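Local coordinates for ATP-dependent DNA helicase PIF1 (Candida albicans, PDB 7OTJ), which unwinds DNA, probably including G-quadruplexes, in the 5'-3' direction using the energy of ATP hydrolysis, and probably helps keep nuclear and mitochondrial genomes stable, at residues G143-L148 and S174-T179; G79-L84 and L120-K125; L21-S26 and S32-S37; K87-R90 and A94-R97; I199-N204 and A215-R220. All blocks are in the same frame, centred on the assembly; numbering follows the deposited sequence.

Contacts 1 to 4 lie in the N-terminal RecA-like (P-loop) domain of the helicase core. Contact 3 is the Walker A strand and helix, which carry ADP and magnesium. Contact 1 adjoins it, their centres 13 Å apart: the Phe22 ring packs against Trp176, and Gln147 reaches the tetrafluoroaluminate. Contact 2 leads away from the site and meets contact 1 through the salt bridge of Glu178 OE2 with Lys125 NZ, 2.8 Å. Contact 4 is nested inside the loop closed by contact 2, and both use helix 81-90. Contact 5 lies about 48 Å from contact 4, centre to centre, and touches contact 3 at Asn203 and Ser26.

Contact 1 of 5, residues G143-L148 and S174-T179; sequences GDFYQL and SAWKET. With ALF (tetrafluoroaluminate ion), chain F.
Phe145 and Trp176 meet through a single aromatic pair, although their CA atoms are 13.6 Å apart. The loop 143-148 follows strand 138-143 of the RecA-like sheet, and helix 174-179 carries the tryptophan. The pair is an offset edge-to-face stack, with the edge of Phe145 turned toward the face of Trp176. The planes stand at 71° and the centroids are 5.7 Å apart. Phe145 CZ lies 3.9 Å from Trp176 CH2. The indole reaches this far because its CG is anti to the backbone N (chi1 -177°). Phe22 packs against both rings. Phe145 itself sits in a type I turn that runs from Asp144 to Gln147. Asp144 OD1 accepts from Tyr146 N, an Asx turn, while Asp144 OD2 also pairs with Arg206. The anti lone pair of Asp144 OD2 receives Gln147 NE2 at 3.3 Å, which helps fix the rotation of the amide. Gln147 belongs to the tetrafluoroaluminate pocket, and its NE2 donates to F3 of that ion at 3.0 Å.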
# COMPACT_ATOMS: atom_id res chain seq x y z
N GLY A 143 10.47 7.36 -2.96
CA GLY A 143 10.34 6.77 -1.64
C GLY A 143 11.44 7.24 -0.71
O GLY A 143 12.07 8.27 -0.93
N ASP A 144 11.65 6.44 0.34
CA ASP A 144 12.53 6.82 1.44
C ASP A 144 13.13 5.54 1.99
O ASP A 144 12.41 4.72 2.56
CB ASP A 144 11.76 7.59 2.52
CG ASP A 144 12.64 8.02 3.69
OD1 ASP A 144 13.88 7.95 3.58
OD2 ASP A 144 12.07 8.43 4.73
N PHE A 145 14.44 5.34 1.80
CA PHE A 145 15.05 4.10 2.24
C PHE A 145 15.25 4.02 3.75
O PHE A 145 15.59 2.94 4.25
CB PHE A 145 16.38 3.87 1.51
CG PHE A 145 16.22 3.50 0.05
CD1 PHE A 145 15.77 2.24 -0.32
CD2 PHE A 145 16.53 4.41 -0.95
CE1 PHE A 145 15.62 1.90 -1.65
CE2 PHE A 145 16.39 4.07 -2.29
CZ PHE A 145 15.93 2.82 -2.64
N TYR A 146 15.03 5.11 4.50
CA TYR A 146 14.97 5.01 5.95
C TYR A 146 13.67 4.39 6.43
O TYR A 146 13.53 4.12 7.63
CB TYR A 146 15.16 6.39 6.61
CG TYR A 146 16.60 6.82 6.74
CD1 TYR A 146 17.54 5.98 7.32
CD2 TYR A 146 17.03 8.06 6.28
CE1 TYR A 146 18.86 6.36 7.44
CE2 TYR A 146 18.35 8.45 6.39
CZ TYR A 146 19.27 7.59 6.98
OH TYR A 146 20.59 7.96 7.10
N GLN A 147 12.73 4.16 5.53
CA GLN A 147 11.46 3.51 5.81
C GLN A 147 11.64 2.00 5.58
O GLN A 147 12.77 1.50 5.51
CB GLN A 147 10.35 4.17 5.00
CG GLN A 147 10.19 5.66 5.36
CD GLN A 147 8.89 6.28 4.87
OE1 GLN A 147 7.90 5.59 4.63
NE2 GLN A 147 8.89 7.60 4.72
N LEU A 148 10.55 1.25 5.58
CA LEU A 148 10.64 -0.20 5.69
C LEU A 148 11.47 -0.80 4.54
O LEU A 148 11.29 -0.41 3.38
CB LEU A 148 9.24 -0.81 5.73
CG LEU A 148 8.61 -0.61 7.11
CD1 LEU A 148 7.10 -0.81 7.12
CD2 LEU A 148 9.28 -1.54 8.12
N SER A 174 22.16 -3.79 -9.95
CA SER A 174 22.74 -3.30 -11.18
C SER A 174 21.71 -2.51 -11.99
O SER A 174 22.06 -1.51 -12.63
CB SER A 174 23.29 -4.46 -12.00
OG SER A 174 23.87 -4.00 -13.21
N ALA A 175 20.44 -2.90 -11.91
CA ALA A 175 19.39 -2.17 -12.61
C ALA A 175 19.34 -0.72 -12.15
O ALA A 175 19.31 0.20 -12.97
CB ALA A 175 18.04 -2.85 -12.39
N TRP A 176 19.33 -0.51 -10.84
CA TRP A 176 19.29 0.84 -10.29
C TRP A 176 20.45 1.68 -10.80
O TRP A 176 20.26 2.82 -11.25
CB TRP A 176 19.31 0.77 -8.77
CG TRP A 176 19.21 2.09 -8.07
CD1 TRP A 176 20.22 2.97 -7.83
CD2 TRP A 176 18.03 2.66 -7.50
NE1 TRP A 176 19.74 4.07 -7.15
CE2 TRP A 176 18.40 3.89 -6.93
CE3 TRP A 176 16.70 2.24 -7.41
CZ2 TRP A 176 17.48 4.72 -6.29
CZ3 TRP A 176 15.79 3.06 -6.77
CH2 TRP A 176 16.18 4.28 -6.22
N LYS A 177 21.67 1.13 -10.76
CA LYS A 177 22.85 1.93 -11.04
C LYS A 177 22.94 2.35 -12.50
O LYS A 177 23.47 3.42 -12.81
CB LYS A 177 24.11 1.17 -10.62
CG LYS A 177 24.09 0.76 -9.16
CD LYS A 177 25.36 0.05 -8.75
CE LYS A 177 25.29 -0.39 -7.29
NZ LYS A 177 26.51 -1.15 -6.88
N GLU A 178 22.43 1.53 -13.42
CA GLU A 178 22.50 1.88 -14.83
C GLU A 178 21.29 2.68 -15.30
O GLU A 178 21.36 3.31 -16.36
CB GLU A 178 22.65 0.61 -15.68
CG GLU A 178 21.37 -0.15 -15.89
CD GLU A 178 21.52 -1.28 -16.88
OE1 GLU A 178 22.64 -1.48 -17.39
OE2 GLU A 178 20.51 -1.96 -17.17
N THR A 179 20.20 2.73 -14.52
CA THR A 179 18.99 3.43 -14.95
C THR A 179 18.83 4.79 -14.27
O THR A 179 18.57 5.79 -14.95
CB THR A 179 17.74 2.59 -14.68
OG1 THR A 179 17.91 1.28 -15.25
CG2 THR A 179 16.54 3.25 -15.33
AL ALF F . 5.42 8.77 3.21
F1 ALF F . 5.21 8.05 1.59
F2 ALF F . 5.61 9.50 4.82
F3 ALF F . 7.12 9.09 2.79
F4 ALF F . 3.69 8.54 3.61
O HOH W 1 5.97 6.47 3.70

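Contact 2 of 5, residues G79-L84 and L120-K125; sequences GKVENL and LNEIAK
Val81 and Ile123 point at each other between helix 81-90 and helix 114-128, and their side chains slant across one another. Between these two residues the nearest atoms are Val81 CG1 and Ile123 CD1, 3.7 Å apart. Val81 CG1 stands anti to the backbone N (chi1 -177°), which turns it to the isoleucine and leaves CG2 for Glu122. Leu84, one turn further along, approaches Ile123 at about a right angle. Its CB comes 4.0 Å from Ile123 CD1, so one methyl touches both residues of the first helix. Glu122 lies across Val81, also near a right angle. Its chain is extended, and OE2 rests 3.6 Å from Val81 CG2. Phe74 and Trp98 also pack on Ile123. Lys80 takes the N-cap position, and its O accepts from the N atoms of Asn83 and Leu84. The contact is packing of two helices in the RecA-like domain. It is apolar round Ile123, with the carboxylate of the exposed Glu122 beside it. Glu122 OE2 and Glu82 OE2, 5.4 Å apart, probably repel slightly.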
# COMPACT_ATOMS: atom_id res chain seq x y z
N GLY A 79 10.80 -17.44 -9.98
CA GLY A 79 11.71 -18.27 -10.74
C GLY A 79 12.80 -17.51 -11.47
O GLY A 79 13.17 -16.39 -11.08
N LYS A 80 13.33 -18.10 -12.53
CA LYS A 80 14.37 -17.46 -13.31
C LYS A 80 13.76 -16.64 -14.44
O LYS A 80 12.65 -16.92 -14.91
CB LYS A 80 15.35 -18.50 -13.86
CG LYS A 80 14.71 -19.78 -14.33
CD LYS A 80 15.74 -20.90 -14.31
CE LYS A 80 17.04 -20.49 -14.99
NZ LYS A 80 18.13 -21.47 -14.71
N VAL A 81 14.50 -15.61 -14.86
CA VAL A 81 13.97 -14.63 -15.80
C VAL A 81 13.51 -15.30 -17.09
O VAL A 81 12.53 -14.87 -17.71
CB VAL A 81 15.03 -13.54 -16.07
CG1 VAL A 81 14.47 -12.47 -17.00
CG2 VAL A 81 15.50 -12.93 -14.76
N GLU A 82 14.20 -16.36 -17.51
CA GLU A 82 13.78 -17.05 -18.73
C GLU A 82 12.36 -17.59 -18.60
O GLU A 82 11.59 -17.56 -19.57
CB GLU A 82 14.76 -18.19 -19.04
CG GLU A 82 16.16 -17.74 -19.47
CD GLU A 82 16.98 -17.13 -18.35
OE1 GLU A 82 16.68 -17.39 -17.16
OE2 GLU A 82 17.93 -16.38 -18.65
N ASN A 83 11.97 -18.04 -17.41
CA ASN A 83 10.61 -18.54 -17.22
C ASN A 83 9.62 -17.41 -17.02
O ASN A 83 8.50 -17.46 -17.55
CB ASN A 83 10.57 -19.50 -16.03
CG ASN A 83 11.44 -20.72 -16.23
OD1 ASN A 83 11.75 -21.11 -17.36
ND2 ASN A 83 11.85 -21.35 -15.13
N LEU A 84 10.00 -16.39 -16.25
CA LEU A 84 9.15 -15.22 -16.06
C LEU A 84 8.76 -14.58 -17.39
O LEU A 84 7.65 -14.07 -17.55
CB LEU A 84 9.85 -14.19 -15.17
CG LEU A 84 10.17 -14.65 -13.75
CD1 LEU A 84 10.83 -13.51 -12.99
CD2 LEU A 84 8.91 -15.13 -13.02
N LEU A 120 13.03 -7.28 -13.39
CA LEU A 120 12.22 -6.34 -14.16
C LEU A 120 13.06 -5.67 -15.24
O LEU A 120 12.57 -5.46 -16.36
CB LEU A 120 11.62 -5.29 -13.23
CG LEU A 120 10.52 -5.80 -12.29
CD1 LEU A 120 10.20 -4.79 -11.20
CD2 LEU A 120 9.28 -6.15 -13.10
N ASN A 121 14.31 -5.34 -14.93
CA ASN A 121 15.19 -4.73 -15.92
C ASN A 121 15.41 -5.66 -17.12
O ASN A 121 15.22 -5.25 -18.27
CB ASN A 121 16.53 -4.36 -15.27
CG ASN A 121 17.38 -3.47 -16.15
OD1 ASN A 121 16.87 -2.84 -17.08
ND2 ASN A 121 18.67 -3.41 -15.86
N GLU A 122 15.79 -6.91 -16.85
CA GLU A 122 16.03 -7.87 -17.92
C GLU A 122 14.76 -8.15 -18.71
O GLU A 122 14.81 -8.32 -19.93
CB GLU A 122 16.60 -9.17 -17.35
CG GLU A 122 17.95 -9.00 -16.65
CD GLU A 122 18.60 -10.33 -16.25
OE1 GLU A 122 19.59 -10.29 -15.49
OE2 GLU A 122 18.13 -11.40 -16.69
N ILE A 123 13.61 -8.19 -18.03
CA ILE A 123 12.36 -8.48 -18.72
C ILE A 123 11.97 -7.31 -19.61
O ILE A 123 11.52 -7.51 -20.75
CB ILE A 123 11.25 -8.81 -17.70
CG1 ILE A 123 11.28 -10.30 -17.36
CG2 ILE A 123 9.88 -8.43 -18.23
CD1 ILE A 123 11.43 -10.61 -15.90
N ALA A 124 12.16 -6.09 -19.12
CA ALA A 124 11.90 -4.91 -19.94
C ALA A 124 12.69 -4.96 -21.24
O ALA A 124 12.13 -4.78 -22.32
CB ALA A 124 12.25 -3.65 -19.14
N LYS A 125 14.00 -5.19 -21.15
CA LYS A 125 14.83 -5.26 -22.35
C LYS A 125 14.35 -6.35 -23.29
O LYS A 125 14.21 -6.12 -24.50
CB LYS A 125 16.29 -5.46 -21.96
CG LYS A 125 16.87 -4.32 -21.13
CD LYS A 125 18.28 -4.62 -20.65
CE LYS A 125 18.81 -3.49 -19.79
NZ LYS A 125 20.22 -3.73 -19.37

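Contact 3 of 5, residues L21-S26 and S32-S37; sequences LFYTGS and SVLLRS. With MG (magnesium ion), chain G; ADP (adenosine-5'-diphosphate), chain E.
Tyr23 spans the gap from strand 21-25 to helix 31-45, its ring edge meeting Leu35. The tyrosine OH lies 3.3 Å from Leu35 CD1. On another part of the ring, Tyr23 CE1 touches Leu34 CD2 at 3.7 Å. CG of Tyr23 sits between the backbone N and the carbonyl carbon (chi1 71°), and this sends the ring to the helix. The buried hydroxyl is satisfied by a hydrogen bond with Lys31 O. These contacts hold strand and helix together on either side of the Walker A loop, the P-loop. At the helix start, Ser32 N donates to ADP O2B at 3.1 Å and Val33 N to ADP O1A at 2.9 Å. Ser32 OG binds the magnesium ion at 2.4 Å and is also hydrogen-bonded with Asp107, a second-shell partner. ADP O2B and three waters are further ligands of the metal. Strand 21-25 lies between strands 138-143 and 182-186 in the parallel sheet, while Val11 of helix 6-16 packs on both Tyr23 and Leu34.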
# COMPACT_ATOMS: atom_id res chain seq x y z
N LEU A 21 14.95 8.93 -12.93
CA LEU A 21 15.46 9.48 -11.69
C LEU A 21 14.75 8.86 -10.50
O LEU A 21 13.68 8.25 -10.61
CB LEU A 21 15.33 11.00 -11.66
CG LEU A 21 13.96 11.68 -11.82
CD1 LEU A 21 13.14 11.63 -10.52
CD2 LEU A 21 14.17 13.11 -12.27
N PHE A 22 15.37 9.05 -9.34
CA PHE A 22 14.82 8.71 -8.04
C PHE A 22 14.77 9.99 -7.21
O PHE A 22 15.77 10.70 -7.11
CB PHE A 22 15.68 7.64 -7.36
CG PHE A 22 15.50 7.54 -5.87
CD1 PHE A 22 14.29 7.16 -5.32
CD2 PHE A 22 16.57 7.77 -5.02
CE1 PHE A 22 14.14 7.05 -3.95
CE2 PHE A 22 16.43 7.65 -3.66
CZ PHE A 22 15.22 7.29 -3.12
N TYR A 23 13.61 10.30 -6.66
CA TYR A 23 13.51 11.45 -5.78
C TYR A 23 13.02 11.00 -4.41
O TYR A 23 12.16 10.12 -4.30
CB TYR A 23 12.64 12.56 -6.37
CG TYR A 23 11.16 12.33 -6.44
CD1 TYR A 23 10.32 12.79 -5.43
CD2 TYR A 23 10.58 11.70 -7.54
CE1 TYR A 23 8.95 12.61 -5.51
CE2 TYR A 23 9.21 11.51 -7.61
CZ TYR A 23 8.40 11.97 -6.60
OH TYR A 23 7.04 11.79 -6.66
N THR A 24 13.65 11.55 -3.37
CA THR A 24 13.46 11.07 -2.02
C THR A 24 13.21 12.21 -1.03
O THR A 24 13.11 13.38 -1.43
CB THR A 24 14.68 10.25 -1.60
OG1 THR A 24 14.36 9.45 -0.45
CG2 THR A 24 15.87 11.15 -1.29
N GLY A 25 13.12 11.87 0.24
CA GLY A 25 12.84 12.83 1.29
C GLY A 25 12.16 12.14 2.45
O GLY A 25 11.61 11.05 2.32
N SER A 26 12.16 12.82 3.60
CA SER A 26 11.63 12.22 4.82
C SER A 26 10.13 11.96 4.68
O SER A 26 9.49 12.36 3.71
CB SER A 26 11.86 13.14 6.03
OG SER A 26 13.23 13.33 6.34
N SER A 32 4.26 11.71 -2.64
CA SER A 32 3.15 11.12 -3.39
C SER A 32 2.23 12.20 -3.94
O SER A 32 1.66 12.03 -5.03
CB SER A 32 2.36 10.15 -2.51
OG SER A 32 3.17 9.07 -2.10
N VAL A 33 2.04 13.29 -3.21
CA VAL A 33 1.25 14.40 -3.73
C VAL A 33 1.86 14.92 -5.03
O VAL A 33 1.16 15.16 -6.02
CB VAL A 33 1.12 15.51 -2.68
CG1 VAL A 33 0.51 16.76 -3.28
CG2 VAL A 33 0.28 15.01 -1.52
N LEU A 34 3.18 15.10 -5.04
CA LEU A 34 3.87 15.46 -6.27
C LEU A 34 3.72 14.37 -7.33
O LEU A 34 3.47 14.66 -8.50
CB LEU A 34 5.35 15.71 -5.97
CG LEU A 34 6.29 15.76 -7.17
CD1 LEU A 34 5.91 16.87 -8.15
CD2 LEU A 34 7.71 15.93 -6.67
N LEU A 35 3.82 13.11 -6.91
CA LEU A 35 3.71 11.99 -7.83
C LEU A 35 2.39 12.02 -8.58
O LEU A 35 2.34 11.76 -9.79
CB LEU A 35 3.87 10.68 -7.07
CG LEU A 35 4.36 9.49 -7.89
CD1 LEU A 35 5.48 9.93 -8.83
CD2 LEU A 35 4.81 8.36 -6.96
N ARG A 36 1.29 12.35 -7.89
CA ARG A 36 0.00 12.43 -8.57
C ARG A 36 -0.01 13.54 -9.62
O ARG A 36 -0.66 13.41 -10.66
CB ARG A 36 -1.12 12.66 -7.57
CG ARG A 36 -1.29 11.56 -6.54
CD ARG A 36 -2.59 11.75 -5.80
NE ARG A 36 -2.64 10.95 -4.58
CZ ARG A 36 -2.23 11.37 -3.40
NH1 ARG A 36 -1.73 12.59 -3.23
NH2 ARG A 36 -2.33 10.56 -2.35
N SER A 37 0.72 14.63 -9.36
CA SER A 37 0.85 15.67 -10.38
C SER A 37 1.72 15.19 -11.54
O SER A 37 1.42 15.48 -12.70
CB SER A 37 1.43 16.94 -9.78
OG SER A 37 0.48 17.57 -8.94
MG MG G . 4.36 8.60 -0.10
PB ADP E . 5.11 11.49 1.37
O1B ADP E . 6.51 12.05 1.13
O2B ADP E . 4.56 10.66 0.23
O3B ADP E . 4.91 10.89 2.73
PA ADP E . 2.58 12.76 1.09
O1A ADP E . 2.43 13.02 -0.39
O2A ADP E . 1.89 11.57 1.72
O3A ADP E . 4.16 12.78 1.42
O5' ADP E . 2.11 14.06 1.90
C5' ADP E . 1.71 13.95 3.26
C4' ADP E . 0.79 15.12 3.58
O4' ADP E . 1.43 16.34 3.20
C3' ADP E . -0.50 15.01 2.79
O3' ADP E . -1.60 15.05 3.70
C2' ADP E . -0.54 16.24 1.90
O2' ADP E . -1.85 16.83 1.92
C1' ADP E . 0.50 17.17 2.51
N9 ADP E . 1.21 17.91 1.45
C8 ADP E . 2.01 17.36 0.51
N7 ADP E . 2.52 18.31 -0.31
C5 ADP E . 2.04 19.50 0.10
C6 ADP E . 2.19 20.91 -0.32
N6 ADP E . 2.96 21.25 -1.38
N1 ADP E . 1.51 21.85 0.38
C2 ADP E . 0.74 21.52 1.44
N3 ADP E . 0.57 20.26 1.88
C4 ADP E . 1.18 19.23 1.26
O HOH W 2 6.11 8.35 -1.04
O HOH W 3 2.40 9.09 0.61
O HOH W 4 3.45 6.82 -0.27

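Contact 4 of 5, residues K87-R90 and A94-R97; sequences KIKR and AFTR
Phe95 lays its side chain against the end of helix 81-90, touching both Lys89 and the backbone of Ile88. Its CG is anti to the backbone N (chi1 177°), which carries the ring from helix 92-100 over to the neighbouring turn. Phe95 CB is 3.5 Å from Ile88 O. The ring then runs beside Lys89, where CD1 of Phe95 is 4.1 Å from Lys89 CG and CE1 is nearly as close. The two side chains approach at a slant. Lys89 has its CG beside the backbone N (chi1 -77°) and is extended beyond it. The aliphatic root of the lysine thus does the touching, while the rest of the chain leads away from the ring. Ile88 adds a looser touch, with CG2 4.5 Å from Ala94 CB. The contact is hydrophobic, apart from the carbonyl O of Ile88. Its segments belong to consecutive helices joined by a very short connection, so it closes the bend between two consecutive helices of the RecA-like domain. Asn91 in that connection accepts from Ala94 N through its OD1. The bend packs on helix 114-128, where Leu127 touches Ile88, Lys89 and Phe95. Phe74, from a loop, also touches Ile88.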
# COMPACT_ATOMS: atom_id res chain seq x y z
N LYS A 87 5.98 -16.61 -19.06
CA LYS A 87 4.70 -16.39 -18.38
C LYS A 87 4.09 -15.06 -18.79
O LYS A 87 2.89 -14.97 -19.09
CB LYS A 87 4.89 -16.45 -16.87
CG LYS A 87 3.60 -16.24 -16.08
CD LYS A 87 3.85 -16.31 -14.59
CE LYS A 87 2.55 -16.18 -13.81
NZ LYS A 87 2.75 -16.32 -12.35
N ILE A 88 4.90 -14.00 -18.80
CA ILE A 88 4.39 -12.68 -19.18
C ILE A 88 3.96 -12.67 -20.64
O ILE A 88 2.99 -11.99 -21.00
CB ILE A 88 5.46 -11.61 -18.88
CG1 ILE A 88 5.69 -11.54 -17.37
CG2 ILE A 88 5.03 -10.25 -19.44
CD1 ILE A 88 6.81 -10.63 -16.96
N LYS A 89 4.63 -13.44 -21.50
CA LYS A 89 4.24 -13.47 -22.90
C LYS A 89 2.92 -14.20 -23.11
O LYS A 89 2.22 -13.94 -24.09
CB LYS A 89 5.34 -14.13 -23.74
CG LYS A 89 6.53 -13.22 -24.00
CD LYS A 89 7.56 -13.87 -24.91
CE LYS A 89 8.73 -12.94 -25.17
NZ LYS A 89 9.75 -13.55 -26.08
N ARG A 90 2.56 -15.11 -22.20
CA ARG A 90 1.25 -15.77 -22.28
C ARG A 90 0.13 -14.82 -21.88
O ARG A 90 -0.99 -14.93 -22.40
CB ARG A 90 1.23 -17.03 -21.41
CG ARG A 90 2.11 -18.17 -21.92
CD ARG A 90 1.83 -19.45 -21.14
NE ARG A 90 2.03 -19.30 -19.71
CZ ARG A 90 3.14 -19.64 -19.06
NH1 ARG A 90 4.18 -20.15 -19.69
NH2 ARG A 90 3.20 -19.46 -17.74
N ALA A 94 -0.70 -8.26 -20.18
CA ALA A 94 0.52 -7.74 -19.57
C ALA A 94 1.64 -7.59 -20.59
O ALA A 94 2.42 -6.64 -20.51
CB ALA A 94 0.97 -8.66 -18.43
N PHE A 95 1.72 -8.50 -21.56
CA PHE A 95 2.75 -8.37 -22.58
C PHE A 95 2.55 -7.09 -23.39
O PHE A 95 3.52 -6.38 -23.69
CB PHE A 95 2.75 -9.59 -23.49
CG PHE A 95 3.75 -9.50 -24.61
CD1 PHE A 95 5.10 -9.41 -24.35
CD2 PHE A 95 3.32 -9.52 -25.93
CE1 PHE A 95 6.02 -9.33 -25.38
CE2 PHE A 95 4.23 -9.45 -26.97
CZ PHE A 95 5.58 -9.35 -26.69
N THR A 96 1.30 -6.78 -23.74
CA THR A 96 1.04 -5.53 -24.45
C THR A 96 1.41 -4.33 -23.59
O THR A 96 2.04 -3.38 -24.07
CB THR A 96 -0.43 -5.46 -24.87
OG1 THR A 96 -0.72 -6.52 -25.79
CG2 THR A 96 -0.74 -4.13 -25.53
N ARG A 97 1.08 -4.38 -22.30
CA ARG A 97 1.37 -3.27 -21.39
C ARG A 97 2.86 -3.04 -21.26
O ARG A 97 3.32 -1.89 -21.18
CB ARG A 97 0.73 -3.55 -20.03
CG ARG A 97 0.89 -2.42 -19.03
CD ARG A 97 0.15 -2.75 -17.76
NE ARG A 97 0.44 -4.11 -17.33
CZ ARG A 97 -0.19 -4.73 -16.34
NH1 ARG A 97 -1.14 -4.13 -15.64
NH2 ARG A 97 0.15 -5.98 -16.05

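Contact 5 of 5, residues I199-N204 and A215-R220; sequences IDMLNN and ARDFCR. Unlike the reference sequence in segment 199-204: Asp200 (reference Asn).
Met201 sets its terminal methyl squarely over the ring of Phe218, a CH-pi contact within a Met-aromatic pair. Met201 CE is 3.5 Å from the ring centroid and only 3° off the normal. The sulfur lies further back, and the bend at chi3 (55°) is what turns the methyl onto the face. Apolar packing completes the grip. Met201 CE is also 3.5 Å from Asp217 CB, and Met201 CB comes 3.8 Å from Phe218 CE2. Leu202 adds its CD2 at the ring edge, 4.2 Å from Phe218 CZ. The charged interactions lie within segment 215-220. Asp217 OD1 forms salt bridges with Arg216 NH1 at 2.8 Å and with Arg220 NH2 at 3.0 Å. The other oxygen, Asp217 OD2, pairs with Arg197, so the buried carboxylate has three arginine partners and is probably kept ionised. A potassium ion lies about 4 Å from the Asp217 side chain. The segments of helices 196-204 and 212-219 cross at -115°, with axes 10.5 Å apart. Both helices follow strand 182-186, an edge strand of the first RecA-like sheet. Leu480 of helix 475-481, in the probable DNA-binding region, touches both Leu202 and Phe218, and Phe494 packs on Phe218 beyond strand 489-492.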
# COMPACT_ATOMS: atom_id res chain seq x y z
N ILE A 199 8.62 17.31 14.37
CA ILE A 199 9.46 17.04 13.20
C ILE A 199 10.88 16.69 13.62
O ILE A 199 11.49 15.76 13.08
CB ILE A 199 9.41 18.24 12.23
CG1 ILE A 199 8.00 18.44 11.69
CG2 ILE A 199 10.39 18.06 11.07
CD1 ILE A 199 7.86 19.65 10.80
N ASP A 200 11.43 17.42 14.59
CA ASP A 200 12.77 17.10 15.08
C ASP A 200 12.82 15.69 15.66
O ASP A 200 13.77 14.94 15.41
CB ASP A 200 13.21 18.10 16.15
CG ASP A 200 13.27 19.53 15.64
OD1 ASP A 200 13.46 19.73 14.41
OD2 ASP A 200 13.14 20.47 16.46
N MET A 201 11.78 15.30 16.41
CA MET A 201 11.75 13.97 17.02
C MET A 201 11.70 12.88 15.97
O MET A 201 12.42 11.88 16.05
CB MET A 201 10.54 13.86 17.96
CG MET A 201 10.62 14.71 19.22
SD MET A 201 8.98 14.98 19.94
CE MET A 201 8.41 13.29 20.16
N LEU A 202 10.80 13.04 14.99
CA LEU A 202 10.72 12.09 13.89
C LEU A 202 12.02 11.99 13.11
O LEU A 202 12.44 10.90 12.72
CB LEU A 202 9.57 12.48 12.96
CG LEU A 202 8.19 12.23 13.54
CD1 LEU A 202 7.12 12.79 12.63
CD2 LEU A 202 8.01 10.73 13.74
N ASN A 203 12.65 13.13 12.80
CA ASN A 203 13.91 13.08 12.05
C ASN A 203 14.99 12.32 12.81
O ASN A 203 15.82 11.64 12.20
CB ASN A 203 14.38 14.48 11.69
CG ASN A 203 13.63 15.04 10.51
OD1 ASN A 203 12.98 14.30 9.75
ND2 ASN A 203 13.70 16.35 10.34
N ASN A 204 15.01 12.44 14.14
CA ASN A 204 16.02 11.77 14.95
C ASN A 204 15.92 10.25 14.82
O ASN A 204 16.92 9.55 15.02
CB ASN A 204 15.89 12.18 16.42
CG ASN A 204 16.37 13.60 16.69
OD1 ASN A 204 17.22 14.13 15.98
ND2 ASN A 204 15.84 14.22 17.74
N ALA A 215 13.31 10.38 23.06
CA ALA A 215 12.73 9.16 23.63
C ALA A 215 11.73 9.49 24.73
O ALA A 215 10.64 8.90 24.79
CB ALA A 215 13.83 8.25 24.16
N ARG A 216 12.09 10.41 25.62
CA ARG A 216 11.15 10.81 26.67
C ARG A 216 9.90 11.46 26.08
O ARG A 216 8.78 11.16 26.50
CB ARG A 216 11.85 11.75 27.64
CG ARG A 216 11.02 12.07 28.86
CD ARG A 216 10.61 13.53 28.86
NE ARG A 216 11.69 14.40 29.30
CZ ARG A 216 12.39 15.20 28.50
NH1 ARG A 216 12.15 15.25 27.20
NH2 ARG A 216 13.33 15.98 29.03
N ASP A 217 10.07 12.32 25.07
CA ASP A 217 8.93 13.01 24.48
C ASP A 217 7.95 12.04 23.83
O ASP A 217 6.76 12.34 23.74
CB ASP A 217 9.41 14.06 23.47
CG ASP A 217 9.95 15.32 24.13
OD1 ASP A 217 10.09 15.33 25.37
OD2 ASP A 217 10.22 16.31 23.41
N PHE A 218 8.44 10.89 23.36
CA PHE A 218 7.51 9.90 22.81
C PHE A 218 6.81 9.13 23.92
O PHE A 218 5.62 8.82 23.80
CB PHE A 218 8.25 8.94 21.88
CG PHE A 218 8.43 9.46 20.48
CD1 PHE A 218 7.32 9.69 19.67
CD2 PHE A 218 9.69 9.70 19.96
CE1 PHE A 218 7.48 10.16 18.38
CE2 PHE A 218 9.85 10.18 18.68
CZ PHE A 218 8.75 10.41 17.88
N CYS A 219 7.52 8.82 25.01
CA CYS A 219 6.87 8.12 26.11
C CYS A 219 5.76 8.96 26.72
O CYS A 219 4.75 8.42 27.17
CB CYS A 219 7.91 7.74 27.17
SG CYS A 219 9.03 6.41 26.65
N ARG A 220 5.89 10.29 26.66
CA ARG A 220 4.84 11.16 27.18
C ARG A 220 3.55 11.04 26.38
O ARG A 220 2.49 11.40 26.89
CB ARG A 220 5.32 12.62 27.20
CG ARG A 220 6.51 12.87 28.13
CD ARG A 220 6.44 14.27 28.74
NE ARG A 220 7.11 15.27 27.93
CZ ARG A 220 8.13 16.01 28.34
NH1 ARG A 220 8.58 15.93 29.58
NH2 ARG A 220 8.69 16.87 27.50